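Local coordinates for foldase protein PrsA 2 (Bacillus anthracis, PDB 6VJ4) that catalyses cis-trans isomerisation of peptidyl-prolyl bonds, helps secreted proteins fold outside the cell after translocation, and is important for secretion of the protective antigen, at residues Y106-E120 against Y190-Y204. Sequence-based numbering, arbitrary orientation.
Sequences YKPEIKASHILVSDE and YHIIKLTGKKDLKPY
H114 and H191 touch through their ND1 edges, neither ring over the other, ND1 of H114 lying 2.8 Å from ND1 of H191 in a hydrogen bond whose proton could sit on either ring; the planes differ by only 21°. The pair is consistent with the dual histidines of parvulin active sites. CD1 of L116 lies over one face of the H191 ring, 3.9 Å from its centroid. At one end of the paired strands, E120 CB packs over the Y190 ring, and S118 O lies at that ring's edge. At the other, CG of Y106 stands anti to the backbone N (chi1 177°), carrying the phenol between L201 CD2 over one face and Y204, which turns a ring edge to the opposite face in a T-shaped pair. Y106 OH also donates to K202 O (2.6 Å). Strands 110-117 and 190-198 run antiparallel as the two central strands of the four-stranded parvulin-type PPIase sheet. A classic beta bulge interrupts their register: T196 N (2.8 Å) and G197 N (3.1 Å) both donate to K111 O from the same face of its carbonyl plane. A water joins S113 OG to T196 OG1 beside the bulge. Beyond the strand ends, in one of two K199 conformers, E109 OE1 and K199 NZ form a weak salt bridge (3.4 Å). In the second shell, D146 bonds H114 NE2 and S186 bonds H191 NE2, probably fixing both imidazoles' rotation, and E99 bonds to Y204 OH.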
# COMPACT_ATOMS: atom_id res chain seq x y z
N TYR A 106 2.86 -25.59 26.13
CA TYR A 106 2.47 -26.61 27.13
C TYR A 106 3.74 -27.08 27.82
O TYR A 106 4.41 -28.01 27.34
CB TYR A 106 1.70 -27.76 26.50
CG TYR A 106 1.34 -28.86 27.45
CD1 TYR A 106 0.43 -28.67 28.48
CD2 TYR A 106 1.85 -30.13 27.28
CE1 TYR A 106 0.07 -29.70 29.33
CE2 TYR A 106 1.50 -31.17 28.12
CZ TYR A 106 0.61 -30.96 29.16
OH TYR A 106 0.29 -32.00 29.98
N LYS A 107 4.07 -26.38 28.89
CA LYS A 107 5.28 -26.66 29.69
C LYS A 107 4.98 -26.38 31.15
O LYS A 107 4.14 -25.55 31.48
CB LYS A 107 6.44 -25.76 29.27
CG LYS A 107 6.83 -25.81 27.81
CD LYS A 107 8.05 -24.97 27.53
CE LYS A 107 8.31 -24.84 26.05
NZ LYS A 107 9.48 -23.97 25.77
N PRO A 108 5.68 -27.05 32.07
CA PRO A 108 5.49 -26.79 33.48
C PRO A 108 5.92 -25.37 33.86
O PRO A 108 6.82 -24.84 33.22
CB PRO A 108 6.41 -27.79 34.20
CG PRO A 108 7.36 -28.28 33.14
CD PRO A 108 6.73 -28.04 31.78
N GLU A 109 5.21 -24.78 34.81
CA GLU A 109 5.65 -23.50 35.41
C GLU A 109 7.00 -23.79 36.06
O GLU A 109 7.15 -24.86 36.69
CB GLU A 109 4.54 -23.08 36.37
CG GLU A 109 4.57 -21.66 36.84
CD GLU A 109 3.40 -21.26 37.73
OE1 GLU A 109 2.47 -22.07 37.90
OE2 GLU A 109 3.42 -20.14 38.25
N ILE A 110 7.96 -22.88 35.89
CA ILE A 110 9.31 -23.09 36.49
C ILE A 110 9.70 -21.86 37.31
O ILE A 110 9.19 -20.76 37.06
CB ILE A 110 10.39 -23.38 35.45
CG1 ILE A 110 10.41 -22.35 34.32
CG2 ILE A 110 10.24 -24.79 34.89
CD1 ILE A 110 11.66 -22.41 33.44
N LYS A 111 10.58 -22.10 38.27
CA LYS A 111 11.15 -21.00 39.05
C LYS A 111 12.64 -20.98 38.73
O LYS A 111 13.25 -22.04 38.64
CB LYS A 111 10.91 -21.18 40.54
CG LYS A 111 11.44 -20.04 41.39
CD LYS A 111 11.03 -20.14 42.83
CE LYS A 111 11.55 -21.37 43.52
NZ LYS A 111 11.36 -21.24 44.99
N ALA A 112 13.15 -19.79 38.52
CA ALA A 112 14.59 -19.67 38.23
C ALA A 112 15.13 -18.38 38.83
O ALA A 112 14.35 -17.43 39.09
CB ALA A 112 14.84 -19.65 36.74
N SER A 113 16.43 -18.37 39.00
CA SER A 113 17.14 -17.12 39.34
C SER A 113 18.06 -16.79 38.18
O SER A 113 18.44 -17.70 37.42
CB SER A 113 17.94 -17.22 40.62
OG SER A 113 17.09 -17.52 41.71
N HIS A 114 18.45 -15.52 38.04
CA HIS A 114 19.43 -15.22 36.98
C HIS A 114 20.26 -14.01 37.38
O HIS A 114 19.85 -13.24 38.31
CB HIS A 114 18.78 -14.98 35.60
CG HIS A 114 18.13 -13.66 35.40
ND1 HIS A 114 18.23 -12.96 34.20
CD2 HIS A 114 17.36 -12.88 36.21
CE1 HIS A 114 17.54 -11.83 34.29
NE2 HIS A 114 17.01 -11.74 35.52
N ILE A 115 21.40 -13.93 36.73
CA ILE A 115 22.29 -12.74 36.78
C ILE A 115 22.41 -12.24 35.35
O ILE A 115 22.79 -13.06 34.49
CB ILE A 115 23.64 -13.12 37.38
CG1 ILE A 115 23.45 -13.68 38.79
CG2 ILE A 115 24.61 -11.95 37.31
CD1 ILE A 115 24.66 -14.29 39.38
N LEU A 116 22.06 -10.98 35.13
CA LEU A 116 22.13 -10.35 33.79
C LEU A 116 23.32 -9.39 33.72
O LEU A 116 23.42 -8.50 34.58
CB LEU A 116 20.83 -9.62 33.51
CG LEU A 116 20.81 -8.81 32.21
CD1 LEU A 116 21.03 -9.71 31.01
CD2 LEU A 116 19.48 -8.07 32.09
N VAL A 117 24.19 -9.59 32.74
CA VAL A 117 25.36 -8.69 32.53
C VAL A 117 25.44 -8.34 31.04
O VAL A 117 24.89 -9.04 30.21
CB VAL A 117 26.69 -9.24 33.07
CG1 VAL A 117 26.67 -9.38 34.59
CG2 VAL A 117 27.12 -10.54 32.41
N SER A 118 26.08 -7.22 30.69
CA SER A 118 26.08 -6.85 29.25
C SER A 118 27.32 -7.43 28.56
O SER A 118 27.28 -7.64 27.34
CB SER A 118 26.01 -5.36 29.10
OG SER A 118 27.00 -4.75 29.90
N ASP A 119 28.38 -7.68 29.33
CA ASP A 119 29.69 -8.11 28.78
C ASP A 119 29.77 -9.63 28.89
O ASP A 119 29.61 -10.12 30.02
CB ASP A 119 30.81 -7.44 29.57
CG ASP A 119 32.20 -7.68 29.01
OD1 ASP A 119 32.54 -7.03 28.01
OD2 ASP A 119 32.91 -8.54 29.57
N GLU A 120 30.00 -10.33 27.76
CA GLU A 120 30.07 -11.82 27.71
C GLU A 120 31.25 -12.32 28.56
O GLU A 120 31.10 -13.39 29.20
CB GLU A 120 30.22 -12.32 26.27
CG GLU A 120 30.25 -13.84 26.16
CD GLU A 120 30.49 -14.41 24.78
OE1 GLU A 120 30.56 -13.62 23.81
OE2 GLU A 120 30.62 -15.64 24.66
N TYR A 190 23.61 -10.86 28.58
CA TYR A 190 23.98 -12.27 28.82
C TYR A 190 23.46 -12.68 30.19
O TYR A 190 23.71 -11.95 31.18
CB TYR A 190 25.49 -12.49 28.76
CG TYR A 190 26.05 -12.33 27.38
CD1 TYR A 190 26.09 -13.39 26.50
CD2 TYR A 190 26.51 -11.09 26.96
CE1 TYR A 190 26.58 -13.23 25.21
CE2 TYR A 190 27.00 -10.91 25.68
CZ TYR A 190 27.03 -11.98 24.80
OH TYR A 190 27.52 -11.80 23.54
N HIS A 191 22.84 -13.86 30.25
CA HIS A 191 22.25 -14.35 31.51
C HIS A 191 23.00 -15.57 32.01
O HIS A 191 23.41 -16.40 31.18
CB HIS A 191 20.79 -14.82 31.34
CG HIS A 191 19.87 -13.84 30.73
ND1 HIS A 191 18.98 -13.10 31.49
CD2 HIS A 191 19.67 -13.47 29.45
CE1 HIS A 191 18.28 -12.31 30.70
NE2 HIS A 191 18.69 -12.51 29.44
N ILE A 192 23.21 -15.60 33.31
CA ILE A 192 23.60 -16.86 33.98
C ILE A 192 22.32 -17.28 34.69
O ILE A 192 21.79 -16.49 35.51
CB ILE A 192 24.79 -16.71 34.91
CG1 ILE A 192 26.04 -16.28 34.13
CG2 ILE A 192 25.03 -18.00 35.65
CD1 ILE A 192 26.49 -17.26 33.08
N ILE A 193 21.82 -18.48 34.37
CA ILE A 193 20.49 -18.92 34.87
C ILE A 193 20.65 -20.12 35.80
O ILE A 193 21.50 -21.02 35.50
CB ILE A 193 19.58 -19.29 33.68
CG1 ILE A 193 19.52 -18.20 32.61
CG2 ILE A 193 18.19 -19.70 34.17
CD1 ILE A 193 18.81 -18.62 31.32
N LYS A 194 19.89 -20.12 36.88
CA LYS A 194 19.85 -21.27 37.80
C LYS A 194 18.40 -21.73 37.91
O LYS A 194 17.56 -20.93 38.29
CB LYS A 194 20.42 -20.92 39.17
CG LYS A 194 20.42 -22.07 40.14
CD LYS A 194 21.07 -21.80 41.47
CE LYS A 194 20.43 -20.67 42.23
NZ LYS A 194 20.91 -20.60 43.64
N LEU A 195 18.12 -22.99 37.57
CA LEU A 195 16.73 -23.47 37.73
C LEU A 195 16.51 -23.86 39.19
O LEU A 195 17.31 -24.61 39.71
CB LEU A 195 16.51 -24.67 36.81
CG LEU A 195 15.08 -25.22 36.87
CD1 LEU A 195 14.08 -24.27 36.26
CD2 LEU A 195 15.04 -26.57 36.18
N THR A 196 15.42 -23.40 39.80
CA THR A 196 15.26 -23.68 41.25
C THR A 196 13.94 -24.37 41.56
O THR A 196 13.79 -24.80 42.71
CB THR A 196 15.37 -22.39 42.06
OG1 THR A 196 14.42 -21.45 41.57
CG2 THR A 196 16.74 -21.76 41.94
N GLY A 197 13.05 -24.47 40.58
CA GLY A 197 11.75 -25.12 40.83
C GLY A 197 11.06 -25.52 39.55
O GLY A 197 11.26 -24.88 38.52
N LYS A 198 10.23 -26.56 39.64
CA LYS A 198 9.45 -26.98 38.47
C LYS A 198 8.15 -27.57 39.02
O LYS A 198 8.22 -28.50 39.87
CB LYS A 198 10.22 -27.99 37.61
CG LYS A 198 9.47 -28.46 36.38
CD LYS A 198 10.26 -29.40 35.51
CE LYS A 198 11.28 -28.69 34.66
NZ LYS A 198 12.12 -29.65 33.90
N LYS A 199 7.03 -27.06 38.53
CA LYS A 199 5.69 -27.52 39.00
C LYS A 199 5.19 -28.71 38.20
O LYS A 199 5.56 -28.84 37.02
CB LYS A 199 4.67 -26.40 38.87
CG LYS A 199 4.97 -25.20 39.75
CD LYS A 199 3.82 -24.29 39.94
CE LYS A 199 4.10 -23.27 41.02
NZ LYS A 199 2.93 -22.41 41.28
N ASP A 200 4.31 -29.49 38.83
CA ASP A 200 3.66 -30.60 38.13
C ASP A 200 2.86 -29.99 36.97
O ASP A 200 2.43 -28.80 37.05
CB ASP A 200 2.76 -31.36 39.12
CG ASP A 200 3.50 -31.90 40.34
OD1 ASP A 200 4.69 -32.26 40.21
OD2 ASP A 200 2.89 -31.93 41.45
N LEU A 201 2.71 -30.76 35.90
CA LEU A 201 1.96 -30.27 34.72
C LEU A 201 0.71 -31.14 34.55
O LEU A 201 0.83 -32.37 34.49
CB LEU A 201 2.88 -30.32 33.51
CG LEU A 201 2.28 -29.83 32.20
CD1 LEU A 201 1.81 -28.39 32.31
CD2 LEU A 201 3.28 -29.97 31.06
N LYS A 202 -0.46 -30.50 34.51
CA LYS A 202 -1.73 -31.23 34.30
C LYS A 202 -1.81 -31.67 32.84
O LYS A 202 -1.08 -31.17 31.99
CB LYS A 202 -2.92 -30.36 34.69
CG LYS A 202 -3.15 -30.20 36.18
CD LYS A 202 -4.27 -29.23 36.51
CE LYS A 202 -4.52 -29.09 38.00
NZ LYS A 202 -3.35 -28.52 38.69
N PRO A 203 -2.69 -32.62 32.49
CA PRO A 203 -2.81 -33.05 31.11
C PRO A 203 -3.20 -31.89 30.20
O PRO A 203 -3.91 -30.99 30.62
CB PRO A 203 -3.94 -34.10 31.17
CG PRO A 203 -3.92 -34.56 32.59
CD PRO A 203 -3.64 -33.31 33.39
N TYR A 204 -2.72 -31.96 28.96
CA TYR A 204 -2.94 -30.91 27.94
C TYR A 204 -4.42 -30.49 27.85
O TYR A 204 -4.69 -29.31 27.87
CB TYR A 204 -2.42 -31.38 26.60
CG TYR A 204 -2.58 -30.38 25.49
CD1 TYR A 204 -1.86 -29.20 25.49
CD2 TYR A 204 -3.49 -30.58 24.47
CE1 TYR A 204 -2.02 -28.27 24.50
CE2 TYR A 204 -3.66 -29.65 23.46
CZ TYR A 204 -2.90 -28.50 23.47
OH TYR A 204 -3.05 -27.56 22.48
O HOH W 1 2.89 -26.23 35.78
O HOH W 2 2.71 -19.32 40.60
O HOH W 3 14.93 -18.85 42.21